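PDB 3LDU: putative methylase from Clostridium difficile, which probably methylates guanine bases of ribosomal RNA and binds GTP, using a THUMP region that probably binds RNA and a Rossmann-like methyltransferase domain. Local coordinates for residues 54-62 / 180-189; 158-168 / 222-233. All coordinates share one frame; numbering follows the deposited sequence.

Contact 1 of 2, residues 54-62 / 180-189; sequences MWLRCAERV and RETLAAGLIY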
loop_
_atom_site.group_PDB
_atom_site.type_symbol
_atom_site.label_atom_id
_atom_site.label_comp_id
_atom_site.label_asym_id
_atom_site.label_seq_id
_atom_site.Cartn_x
_atom_site.Cartn_y
_atom_site.Cartn_z
HETATM N N MSE A 54 -4.909 -2.950 10.186
HETATM C CA MSE A 54 -6.096 -2.095 10.215
HETATM C C MSE A 54 -5.825 -0.711 9.635
HETATM O O MSE A 54 -6.669 -0.142 8.920
HETATM C CB MSE A 54 -6.594 -1.936 11.650
HETATM C CG MSE A 54 -7.826 -1.053 11.805
HETATM SE SE MSE A 54 -9.396 -1.712 10.828
HETATM C CE MSE A 54 -9.233 -3.568 11.152
ATOM N N TRP A 55 -4.653 -0.173 9.963
ATOM C CA TRP A 55 -4.398 1.255 9.801
ATOM C C TRP A 55 -3.405 1.644 8.704
ATOM O O TRP A 55 -3.479 2.758 8.182
ATOM C CB TRP A 55 -3.950 1.868 11.141
ATOM C CG TRP A 55 -5.099 2.081 12.091
ATOM C CD1 TRP A 55 -5.436 1.309 13.177
ATOM C CD2 TRP A 55 -6.092 3.101 11.996
ATOM N NE1 TRP A 55 -6.570 1.816 13.773
ATOM C CE2 TRP A 55 -6.994 2.912 13.068
ATOM C CE3 TRP A 55 -6.309 4.172 11.117
ATOM C CZ2 TRP A 55 -8.085 3.754 13.282
ATOM C CZ3 TRP A 55 -7.391 4.997 11.326
ATOM C CH2 TRP A 55 -8.267 4.787 12.399
ATOM N N LEU A 56 -2.471 0.761 8.356
ATOM C CA LEU A 56 -1.450 1.167 7.385
ATOM C C LEU A 56 -2.007 1.255 5.955
ATOM O O LEU A 56 -2.525 0.265 5.420
ATOM C CB LEU A 56 -0.249 0.207 7.447
ATOM C CG LEU A 56 0.482 0.198 8.784
ATOM C CD1 LEU A 56 1.610 -0.847 8.737
ATOM C CD2 LEU A 56 1.037 1.582 9.124
ATOM N N ARG A 57 -1.891 2.438 5.342
ATOM C CA ARG A 57 -2.402 2.680 3.989
ATOM C C ARG A 57 -1.354 2.481 2.907
ATOM O O ARG A 57 -1.701 2.302 1.744
ATOM C CB ARG A 57 -2.956 4.102 3.873
ATOM C CG ARG A 57 -3.938 4.461 4.961
ATOM C CD ARG A 57 -4.529 5.841 4.767
ATOM N NE ARG A 57 -5.228 6.292 5.971
ATOM C CZ ARG A 57 -6.526 6.133 6.178
ATOM N NH1 ARG A 57 -7.282 5.527 5.258
ATOM N NH2 ARG A 57 -7.067 6.564 7.308
ATOM N N CYS A 58 -0.077 2.504 3.288
ATOM C CA CYS A 58 1.010 2.398 2.306
ATOM C C CYS A 58 1.773 1.071 2.337
ATOM O O CYS A 58 2.701 0.859 1.565
ATOM C CB CYS A 58 1.968 3.574 2.468
ATOM S SG CYS A 58 1.161 5.163 2.077
ATOM N N ALA A 59 1.375 0.181 3.244
ATOM C CA ALA A 59 1.984 -1.143 3.329
ATOM C C ALA A 59 1.312 -2.087 2.351
ATOM O O ALA A 59 0.094 -2.075 2.221
ATOM C CB ALA A 59 1.833 -1.696 4.757
ATOM N N GLU A 60 2.091 -2.934 1.686
ATOM C CA GLU A 60 1.483 -3.915 0.791
ATOM C C GLU A 60 1.023 -5.138 1.575
ATOM O O GLU A 60 0.165 -5.884 1.113
ATOM C CB GLU A 60 2.452 -4.355 -0.303
ATOM C CG GLU A 60 2.907 -3.229 -1.204
ATOM C CD GLU A 60 1.760 -2.590 -1.971
ATOM O OE1 GLU A 60 0.869 -3.325 -2.454
ATOM O OE2 GLU A 60 1.771 -1.346 -2.107
ATOM N N ARG A 61 1.620 -5.333 2.749
ATOM C CA ARG A 61 1.172 -6.365 3.674
ATOM C C ARG A 61 1.973 -6.285 4.959
ATOM O O ARG A 61 2.812 -5.398 5.125
ATOM C CB ARG A 61 1.216 -7.769 3.059
ATOM C CG ARG A 61 2.547 -8.152 2.453
ATOM C CD ARG A 61 2.518 -9.586 1.946
ATOM N NE ARG A 61 1.569 -9.778 0.849
ATOM C CZ ARG A 61 0.354 -10.295 0.989
ATOM N NH1 ARG A 61 -0.437 -10.436 -0.071
ATOM N NH2 ARG A 61 -0.072 -10.669 2.187
ATOM N N VAL A 62 1.606 -7.123 5.921
ATOM C CA VAL A 62 2.229 -7.070 7.232
ATOM C C VAL A 62 2.724 -8.470 7.558
ATOM O O VAL A 62 1.923 -9.403 7.651
ATOM C CB VAL A 62 1.238 -6.609 8.315
ATOM C CG1 VAL A 62 1.894 -6.690 9.711
ATOM C CG2 VAL A 62 0.739 -5.195 8.011
ATOM N N ARG A 180 -2.666 1.856 -8.044
ATOM C CA ARG A 180 -2.745 1.009 -6.850
ATOM C C ARG A 180 -3.198 1.834 -5.637
ATOM O O ARG A 180 -2.764 2.979 -5.478
ATOM C CB ARG A 180 -1.363 0.409 -6.589
ATOM C CG ARG A 180 -1.375 -0.815 -5.725
ATOM C CD ARG A 180 0.019 -1.422 -5.706
ATOM N NE ARG A 180 0.044 -2.742 -5.084
ATOM C CZ ARG A 180 0.077 -3.889 -5.760
ATOM N NH1 ARG A 180 0.087 -3.889 -7.091
ATOM N NH2 ARG A 180 0.104 -5.041 -5.099
ATOM N N GLU A 181 -4.060 1.264 -4.789
ATOM C CA GLU A 181 -4.605 1.996 -3.632
ATOM C C GLU A 181 -3.514 2.508 -2.672
ATOM O O GLU A 181 -3.616 3.611 -2.113
ATOM C CB GLU A 181 -5.612 1.127 -2.860
ATOM C CG GLU A 181 -6.890 0.792 -3.624
ATOM C CD GLU A 181 -6.794 -0.478 -4.464
ATOM O OE1 GLU A 181 -5.694 -0.806 -4.972
ATOM O OE2 GLU A 181 -7.838 -1.152 -4.618
ATOM N N THR A 182 -2.490 1.688 -2.441
ATOM C CA THR A 182 -1.400 2.064 -1.536
ATOM C C THR A 182 -0.598 3.239 -2.108
ATOM O O THR A 182 -0.229 4.166 -1.387
ATOM C CB THR A 182 -0.441 0.900 -1.317
ATOM O OG1 THR A 182 -0.135 0.301 -2.580
ATOM C CG2 THR A 182 -1.102 -0.147 -0.401
ATOM N N LEU A 183 -0.328 3.185 -3.405
ATOM C CA LEU A 183 0.363 4.289 -4.073
ATOM C C LEU A 183 -0.466 5.568 -3.968
ATOM O O LEU A 183 0.060 6.634 -3.639
ATOM C CB LEU A 183 0.635 3.938 -5.528
ATOM C CG LEU A 183 1.309 5.013 -6.380
ATOM C CD1 LEU A 183 2.625 5.419 -5.766
ATOM C CD2 LEU A 183 1.522 4.500 -7.792
ATOM N N ALA A 184 -1.763 5.456 -4.241
ATOM C CA ALA A 184 -2.655 6.610 -4.149
ATOM C C ALA A 184 -2.638 7.241 -2.763
ATOM O O ALA A 184 -2.555 8.447 -2.624
ATOM C CB ALA A 184 -4.096 6.216 -4.546
ATOM N N ALA A 185 -2.719 6.427 -1.711
ATOM C CA ALA A 185 -2.617 6.994 -0.370
ATOM C C ALA A 185 -1.288 7.708 -0.174
ATOM O O ALA A 185 -1.229 8.762 0.458
ATOM C CB ALA A 185 -2.794 5.887 0.694
ATOM N N GLY A 186 -0.216 7.132 -0.706
ATOM C CA GLY A 186 1.097 7.747 -0.575
ATOM C C GLY A 186 1.159 9.098 -1.279
ATOM O O GLY A 186 1.797 10.026 -0.797
ATOM N N LEU A 187 0.502 9.197 -2.425
ATOM C CA LEU A 187 0.435 10.473 -3.138
ATOM C C LEU A 187 -0.213 11.539 -2.250
ATOM O O LEU A 187 0.309 12.636 -2.117
ATOM C CB LEU A 187 -0.351 10.304 -4.435
ATOM C CG LEU A 187 0.371 10.072 -5.760
ATOM C CD1 LEU A 187 1.705 9.331 -5.635
ATOM C CD2 LEU A 187 -0.558 9.445 -6.808
ATOM N N ILE A 188 -1.354 11.210 -1.637
ATOM C CA ILE A 188 -2.014 12.161 -0.755
ATOM C C ILE A 188 -1.079 12.615 0.373
ATOM O O ILE A 188 -0.979 13.803 0.691
ATOM C CB ILE A 188 -3.284 11.584 -0.104
ATOM C CG1 ILE A 188 -4.248 11.017 -1.157
ATOM C CG2 ILE A 188 -3.983 12.667 0.733
ATOM C CD1 ILE A 188 -4.592 12.004 -2.251
ATOM N N TYR A 189 -0.420 11.638 0.994
ATOM C CA TYR A 189 0.491 11.896 2.101
ATOM C C TYR A 189 1.671 12.793 1.717
ATOM O O TYR A 189 2.262 13.458 2.584
ATOM C CB TYR A 189 1.037 10.564 2.613
ATOM C CG TYR A 189 0.118 9.765 3.512
ATOM C CD1 TYR A 189 -0.790 10.381 4.370
ATOM C CD2 TYR A 189 0.208 8.383 3.546
ATOM C CE1 TYR A 189 -1.602 9.605 5.223
ATOM C CE2 TYR A 189 -0.589 7.622 4.378
ATOM C CZ TYR A 189 -1.483 8.233 5.208
ATOM O OH TYR A 189 -2.254 7.440 6.028
#
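Glu60 reaches across to the start of helix 181-189 and divides its carboxylate between two residues there. OE2 accepts a hydrogen bond from Thr182 OG1 (2.6 Å) on its syn side. OE1 receives Arg180 NE at 2.8 Å in a salt bridge, the donor standing above the carboxylate plane, and the carboxylate and guanidinium planes are turned 59° apart. The bend of Glu60 at chi2 (-62°) folds the carboxylate back to this helix end, where Arg180 is the N-cap residue. The methyl of Thr182, CG2, lies against the backbone, 3.5 Å from Ala59 O.

One turn further along, Ala185 CB rests on Arg57 CB at 3.6 Å. The extended Arg57 chain then crosses Tyr189 at about a right angle, laying CD 3.1 Å from the tyrosine OH. The two polar ends have other partners: Tyr189 bonds to Glu24 and the Arg57 guanidinium to Met220 O. Cys58 SG comes to the edge of the Tyr189 ring, 3.7 Å from CD2, in a sulfur-aromatic contact. A loop of the ferredoxin-like region thus packs along the first helix of the Rossmann-like methyltransferase domain, a buried interdomain seam whose Arg180 end neighbours the GTP-binding residue Ile179.

Contact 2 of 2, residues 158-168 / 222-233; sequences IDTTGDALHKR and PGLNREFISEKW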
loop_
_atom_site.group_PDB
_atom_site.type_symbol
_atom_site.label_atom_id
_atom_site.label_comp_id
_atom_site.label_asym_id
_atom_site.label_seq_id
_atom_site.Cartn_x
_atom_site.Cartn_y
_atom_site.Cartn_z
ATOM N N ILE A 158 5.923 -14.922 8.658
ATOM C CA ILE A 158 4.578 -15.430 8.402
ATOM C C ILE A 158 3.696 -14.266 7.971
ATOM O O ILE A 158 3.684 -13.215 8.608
ATOM C CB ILE A 158 3.962 -16.102 9.653
ATOM C CG1 ILE A 158 4.977 -17.075 10.288
ATOM C CG2 ILE A 158 2.641 -16.795 9.300
ATOM C CD1 ILE A 158 4.425 -17.900 11.439
ATOM N N ASP A 159 2.971 -14.454 6.877
ATOM C CA ASP A 159 2.042 -13.440 6.384
ATOM C C ASP A 159 0.848 -13.316 7.331
ATOM O O ASP A 159 0.176 -14.315 7.602
ATOM C CB ASP A 159 1.573 -13.838 4.985
ATOM C CG ASP A 159 0.511 -12.902 4.435
ATOM O OD1 ASP A 159 0.484 -11.736 4.861
ATOM O OD2 ASP A 159 -0.285 -13.336 3.576
ATOM N N THR A 160 0.586 -12.112 7.842
ATOM C CA THR A 160 -0.539 -11.895 8.761
ATOM C C THR A 160 -1.751 -11.336 8.025
ATOM O O THR A 160 -2.830 -11.188 8.606
ATOM C CB THR A 160 -0.191 -10.920 9.917
ATOM O OG1 THR A 160 -0.091 -9.583 9.409
ATOM C CG2 THR A 160 1.122 -11.297 10.590
ATOM N N THR A 161 -1.563 -11.037 6.739
ATOM C CA THR A 161 -2.539 -10.260 5.964
ATOM C C THR A 161 -3.490 -11.093 5.098
ATOM O O THR A 161 -4.704 -10.999 5.237
ATOM C CB THR A 161 -1.796 -9.244 5.083
ATOM O OG1 THR A 161 -1.007 -8.399 5.924
ATOM C CG2 THR A 161 -2.797 -8.411 4.285
ATOM N N GLY A 162 -2.939 -11.926 4.223
ATOM C CA GLY A 162 -3.752 -12.686 3.289
ATOM C C GLY A 162 -3.838 -11.946 1.956
ATOM O O GLY A 162 -2.826 -11.746 1.292
ATOM N N ASP A 163 -5.034 -11.541 1.556
ATOM C CA ASP A 163 -5.166 -10.713 0.354
ATOM C C ASP A 163 -4.319 -9.444 0.492
ATOM O O ASP A 163 -4.351 -8.779 1.523
ATOM C CB ASP A 163 -6.628 -10.330 0.106
ATOM C CG ASP A 163 -7.436 -11.459 -0.496
ATOM O OD1 ASP A 163 -6.832 -12.454 -0.945
ATOM O OD2 ASP A 163 -8.681 -11.344 -0.526
ATOM N N ALA A 164 -3.554 -9.113 -0.542
ATOM C CA ALA A 164 -2.722 -7.904 -0.513
ATOM C C ALA A 164 -3.488 -6.709 0.062
ATOM O O ALA A 164 -4.662 -6.502 -0.253
ATOM C CB ALA A 164 -2.201 -7.582 -1.909
ATOM N N LEU A 165 -2.815 -5.917 0.895
ATOM C CA LEU A 165 -3.454 -4.820 1.614
ATOM C C LEU A 165 -4.091 -3.769 0.702
ATOM O O LEU A 165 -5.066 -3.110 1.091
ATOM C CB LEU A 165 -2.461 -4.142 2.574
ATOM C CG LEU A 165 -2.341 -4.745 3.968
ATOM C CD1 LEU A 165 -1.443 -3.873 4.837
ATOM C CD2 LEU A 165 -3.732 -4.917 4.606
ATOM N N HIS A 166 -3.560 -3.605 -0.507
ATOM C CA HIS A 166 -4.119 -2.584 -1.392
ATOM C C HIS A 166 -5.575 -2.891 -1.739
ATOM O O HIS A 166 -6.322 -2.005 -2.169
ATOM C CB HIS A 166 -3.266 -2.387 -2.654
ATOM C CG HIS A 166 -3.375 -3.508 -3.649
ATOM N ND1 HIS A 166 -4.319 -3.524 -4.646
ATOM C CD2 HIS A 166 -2.634 -4.634 -3.798
ATOM C CE1 HIS A 166 -4.168 -4.627 -5.372
ATOM N NE2 HIS A 166 -3.161 -5.313 -4.876
ATOM N N LYS A 167 -5.985 -4.142 -1.539
ATOM C CA LYS A 167 -7.371 -4.501 -1.777
ATOM C C LYS A 167 -8.168 -4.164 -0.523
ATOM O O LYS A 167 -8.297 -5.002 0.382
ATOM C CB LYS A 167 -7.483 -5.982 -2.137
ATOM C CG LYS A 167 -6.613 -6.375 -3.317
ATOM C CD LYS A 167 -6.797 -7.814 -3.727
ATOM C CE LYS A 167 -5.996 -8.112 -4.987
ATOM N NZ LYS A 167 -6.381 -9.415 -5.601
ATOM N N ARG A 168 -8.668 -2.931 -0.448
ATOM C CA ARG A 168 -9.460 -2.500 0.707
ATOM C C ARG A 168 -10.826 -3.173 0.686
ATOM O O ARG A 168 -11.456 -3.358 1.726
ATOM C CB ARG A 168 -9.658 -0.975 0.739
ATOM C CG ARG A 168 -8.558 -0.145 1.410
ATOM C CD ARG A 168 -7.383 -0.075 0.511
ATOM N NE ARG A 168 -6.550 1.123 0.655
ATOM C CZ ARG A 168 -5.318 1.116 1.155
ATOM N NH1 ARG A 168 -4.608 2.241 1.187
ATOM N NH2 ARG A 168 -4.790 -0.018 1.619
ATOM N N PRO A 222 -8.018 1.876 6.618
ATOM C CA PRO A 222 -8.077 1.153 5.343
ATOM C C PRO A 222 -8.624 -0.258 5.492
ATOM O O PRO A 222 -9.315 -0.736 4.588
ATOM C CB PRO A 222 -6.610 1.110 4.878
ATOM C CG PRO A 222 -5.800 1.489 6.086
ATOM C CD PRO A 222 -6.671 2.400 6.894
ATOM N N GLY A 223 -8.347 -0.907 6.618
ATOM C CA GLY A 223 -8.737 -2.306 6.792
ATOM C C GLY A 223 -10.123 -2.537 7.373
ATOM O O GLY A 223 -10.492 -3.671 7.684
ATOM N N LEU A 224 -10.898 -1.464 7.508
ATOM C CA LEU A 224 -12.163 -1.512 8.248
ATOM C C LEU A 224 -13.189 -2.449 7.628
ATOM O O LEU A 224 -13.957 -3.099 8.343
ATOM C CB LEU A 224 -12.746 -0.102 8.382
ATOM C CG LEU A 224 -13.797 0.200 9.451
ATOM C CD1 LEU A 224 -13.346 -0.200 10.869
ATOM C CD2 LEU A 224 -14.176 1.677 9.381
ATOM N N ASN A 225 -13.202 -2.537 6.306
ATOM C CA ASN A 225 -14.208 -3.348 5.630
ATOM C C ASN A 225 -13.649 -4.581 4.934
ATOM O O ASN A 225 -14.217 -5.046 3.946
ATOM C CB ASN A 225 -15.016 -2.501 4.639
ATOM C CG ASN A 225 -15.916 -1.495 5.332
ATOM O OD1 ASN A 225 -16.592 -1.820 6.310
ATOM N ND2 ASN A 225 -15.931 -0.266 4.826
ATOM N N ARG A 226 -12.541 -5.113 5.445
ATOM C CA ARG A 226 -12.013 -6.358 4.913
ATOM C C ARG A 226 -11.517 -7.275 6.026
ATOM O O ARG A 226 -11.468 -6.882 7.197
ATOM C CB ARG A 226 -10.899 -6.109 3.898
ATOM C CG ARG A 226 -9.730 -5.289 4.426
ATOM C CD ARG A 226 -8.496 -5.557 3.582
ATOM N NE ARG A 226 -7.990 -6.908 3.816
ATOM C CZ ARG A 226 -7.023 -7.493 3.108
ATOM N NH1 ARG A 226 -6.458 -6.858 2.094
ATOM N NH2 ARG A 226 -6.625 -8.725 3.400
ATOM N N GLU A 227 -11.150 -8.494 5.660
ATOM C CA GLU A 227 -10.630 -9.420 6.660
ATOM C C GLU A 227 -9.166 -9.795 6.414
ATOM O O GLU A 227 -8.610 -9.536 5.344
ATOM C CB GLU A 227 -11.526 -10.640 6.827
ATOM C CG GLU A 227 -11.720 -11.496 5.609
ATOM C CD GLU A 227 -12.817 -12.530 5.832
ATOM O OE1 GLU A 227 -12.498 -13.684 6.204
ATOM O OE2 GLU A 227 -14.003 -12.178 5.663
ATOM N N PHE A 228 -8.546 -10.366 7.435
ATOM C CA PHE A 228 -7.123 -10.670 7.391
ATOM C C PHE A 228 -6.914 -12.098 7.829
ATOM O O PHE A 228 -7.615 -12.591 8.721
ATOM C CB PHE A 228 -6.369 -9.714 8.305
ATOM C CG PHE A 228 -6.575 -8.284 7.937
ATOM C CD1 PHE A 228 -5.791 -7.694 6.963
ATOM C CD2 PHE A 228 -7.582 -7.540 8.532
ATOM C CE1 PHE A 228 -5.993 -6.369 6.603
ATOM C CE2 PHE A 228 -7.781 -6.222 8.182
ATOM C CZ PHE A 228 -6.988 -5.639 7.211
ATOM N N ILE A 229 -5.962 -12.778 7.196
ATOM C CA ILE A 229 -5.745 -14.203 7.490
ATOM C C ILE A 229 -5.450 -14.463 8.969
ATOM O O ILE A 229 -5.887 -15.481 9.503
ATOM C CB ILE A 229 -4.628 -14.793 6.593
ATOM C CG1 ILE A 229 -4.677 -16.322 6.591
ATOM C CG2 ILE A 229 -3.250 -14.289 7.038
ATOM C CD1 ILE A 229 -5.995 -16.891 6.101
ATOM N N SER A 230 -4.743 -13.554 9.645
ATOM C CA SER A 230 -4.356 -13.771 11.053
ATOM C C SER A 230 -5.511 -13.644 12.046
ATOM O O SER A 230 -5.358 -13.966 13.239
ATOM C CB SER A 230 -3.236 -12.809 11.469
ATOM O OG SER A 230 -3.608 -11.459 11.202
ATOM N N GLU A 231 -6.661 -13.172 11.573
ATOM C CA GLU A 231 -7.837 -13.113 12.430
ATOM C C GLU A 231 -8.308 -14.511 12.817
ATOM O O GLU A 231 -9.027 -14.676 13.808
ATOM C CB GLU A 231 -8.974 -12.337 11.767
ATOM C CG GLU A 231 -8.699 -10.852 11.646
ATOM C CD GLU A 231 -9.887 -10.109 11.092
ATOM O OE1 GLU A 231 -10.027 -10.061 9.851
ATOM O OE2 GLU A 231 -10.686 -9.584 11.897
ATOM N N LYS A 232 -7.909 -15.514 12.039
ATOM C CA LYS A 232 -8.270 -16.900 12.358
ATOM C C LYS A 232 -7.228 -17.637 13.215
ATOM O O LYS A 232 -7.464 -18.772 13.637
ATOM C CB LYS A 232 -8.537 -17.704 11.085
ATOM C CG LYS A 232 -9.605 -17.096 10.179
ATOM C CD LYS A 232 -9.796 -17.951 8.933
ATOM C CE LYS A 232 -10.858 -17.376 8.011
ATOM N NZ LYS A 232 -12.186 -17.283 8.683
ATOM N N TRP A 233 -6.096 -17.001 13.490
ATOM C CA TRP A 233 -5.018 -17.679 14.205
ATOM C C TRP A 233 -5.360 -17.965 15.658
ATOM O O TRP A 233 -5.656 -17.053 16.425
ATOM C CB TRP A 233 -3.739 -16.848 14.162
ATOM C CG TRP A 233 -3.093 -16.776 12.820
ATOM C CD1 TRP A 233 -3.504 -17.389 11.667
ATOM C CD2 TRP A 233 -1.891 -16.065 12.493
ATOM N NE1 TRP A 233 -2.635 -17.079 10.636
ATOM C CE2 TRP A 233 -1.640 -16.271 11.120
ATOM C CE3 TRP A 233 -1.007 -15.266 13.230
ATOM C CZ2 TRP A 233 -0.536 -15.708 10.468
ATOM C CZ3 TRP A 233 0.082 -14.716 12.588
ATOM C CH2 TRP A 233 0.309 -14.936 11.217
HETATM O O HOH W 1 -7.878 -11.947 3.097
HETATM O O HOH W 2 -11.533 -2.031 3.938
#
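Arg226 pushes its guanidinium into the bend of residues 163-167, where backbone carbonyls receive it. Its CG sits between the backbone N and the carbonyl carbon (chi1 57°), and a turn at chi3 (-70°) swings the planar group across. NH1 and NH2 grip Asp163 O end-on, each at 2.9 Å, from the same face of the carbonyl plane. NH1 also bonds to Lys167 O at 3.1 Å and weakly to Ala164 O, while NE and NH2 close side-on upon Glu227 O in their own segment. Pinned from both segments, the guanidinium has little freedom to rotate, and Leu165 CD2 lies over one of its faces. The same methyl touches the edge of the Phe228 ring, 3.3 Å from CE1.

Arg168, bent at chi2 (75°), turns one face of its guanidinium to Pro222, whose CB lies 3.9 Å above the centre of that face; NE is held by Glu212 in a salt bridge. Residues 160-168 form the chain leaving strand 153-159, the last strand of the THUMP region, and meet the loop between helices 208-217 and 238-251 of the methyltransferase domain. The exit from the strand is shaped by an Asx turn, in which Asp159 OD1 accepts Thr161 N.

At this turn, Ile229 N donates to Thr161 O at 2.9 Å. Ser230 holds Thr160 O twice, through its backbone N and through OG, which lies 2.7 Å from that oxygen, in the carbonyl plane and on a lone pair. Trp233 ends the contact: Ile158 CG2 meets CH2 of its indole at 3.5 Å, and Thr160 CG2 approaches the same CH2 at 3.8 Å, while the indole NE1 turns to Lys142 O.

In the fold
Contacts 1 and 2 lie side by side, their centres about 13 Å apart, and their segments alternate along the chain: 54-62, 158-168, 180-189, 222-233. Segment 54-62 runs from helix 48-55 toward strand 63-70, which neighbours strand 153-159, the source of segment 158-168, in one mixed sheet. Val62 O and N pair with the hydroxyls of Thr160 and Thr161, probably as hydrogen bonds, and Met54 O packs on Pro222 CD. Both contacts join the N-terminal regions to the methyltransferase domain around the connection from strand 153-159 to helix 181-189, which carries the GTP-binding residue Ile179.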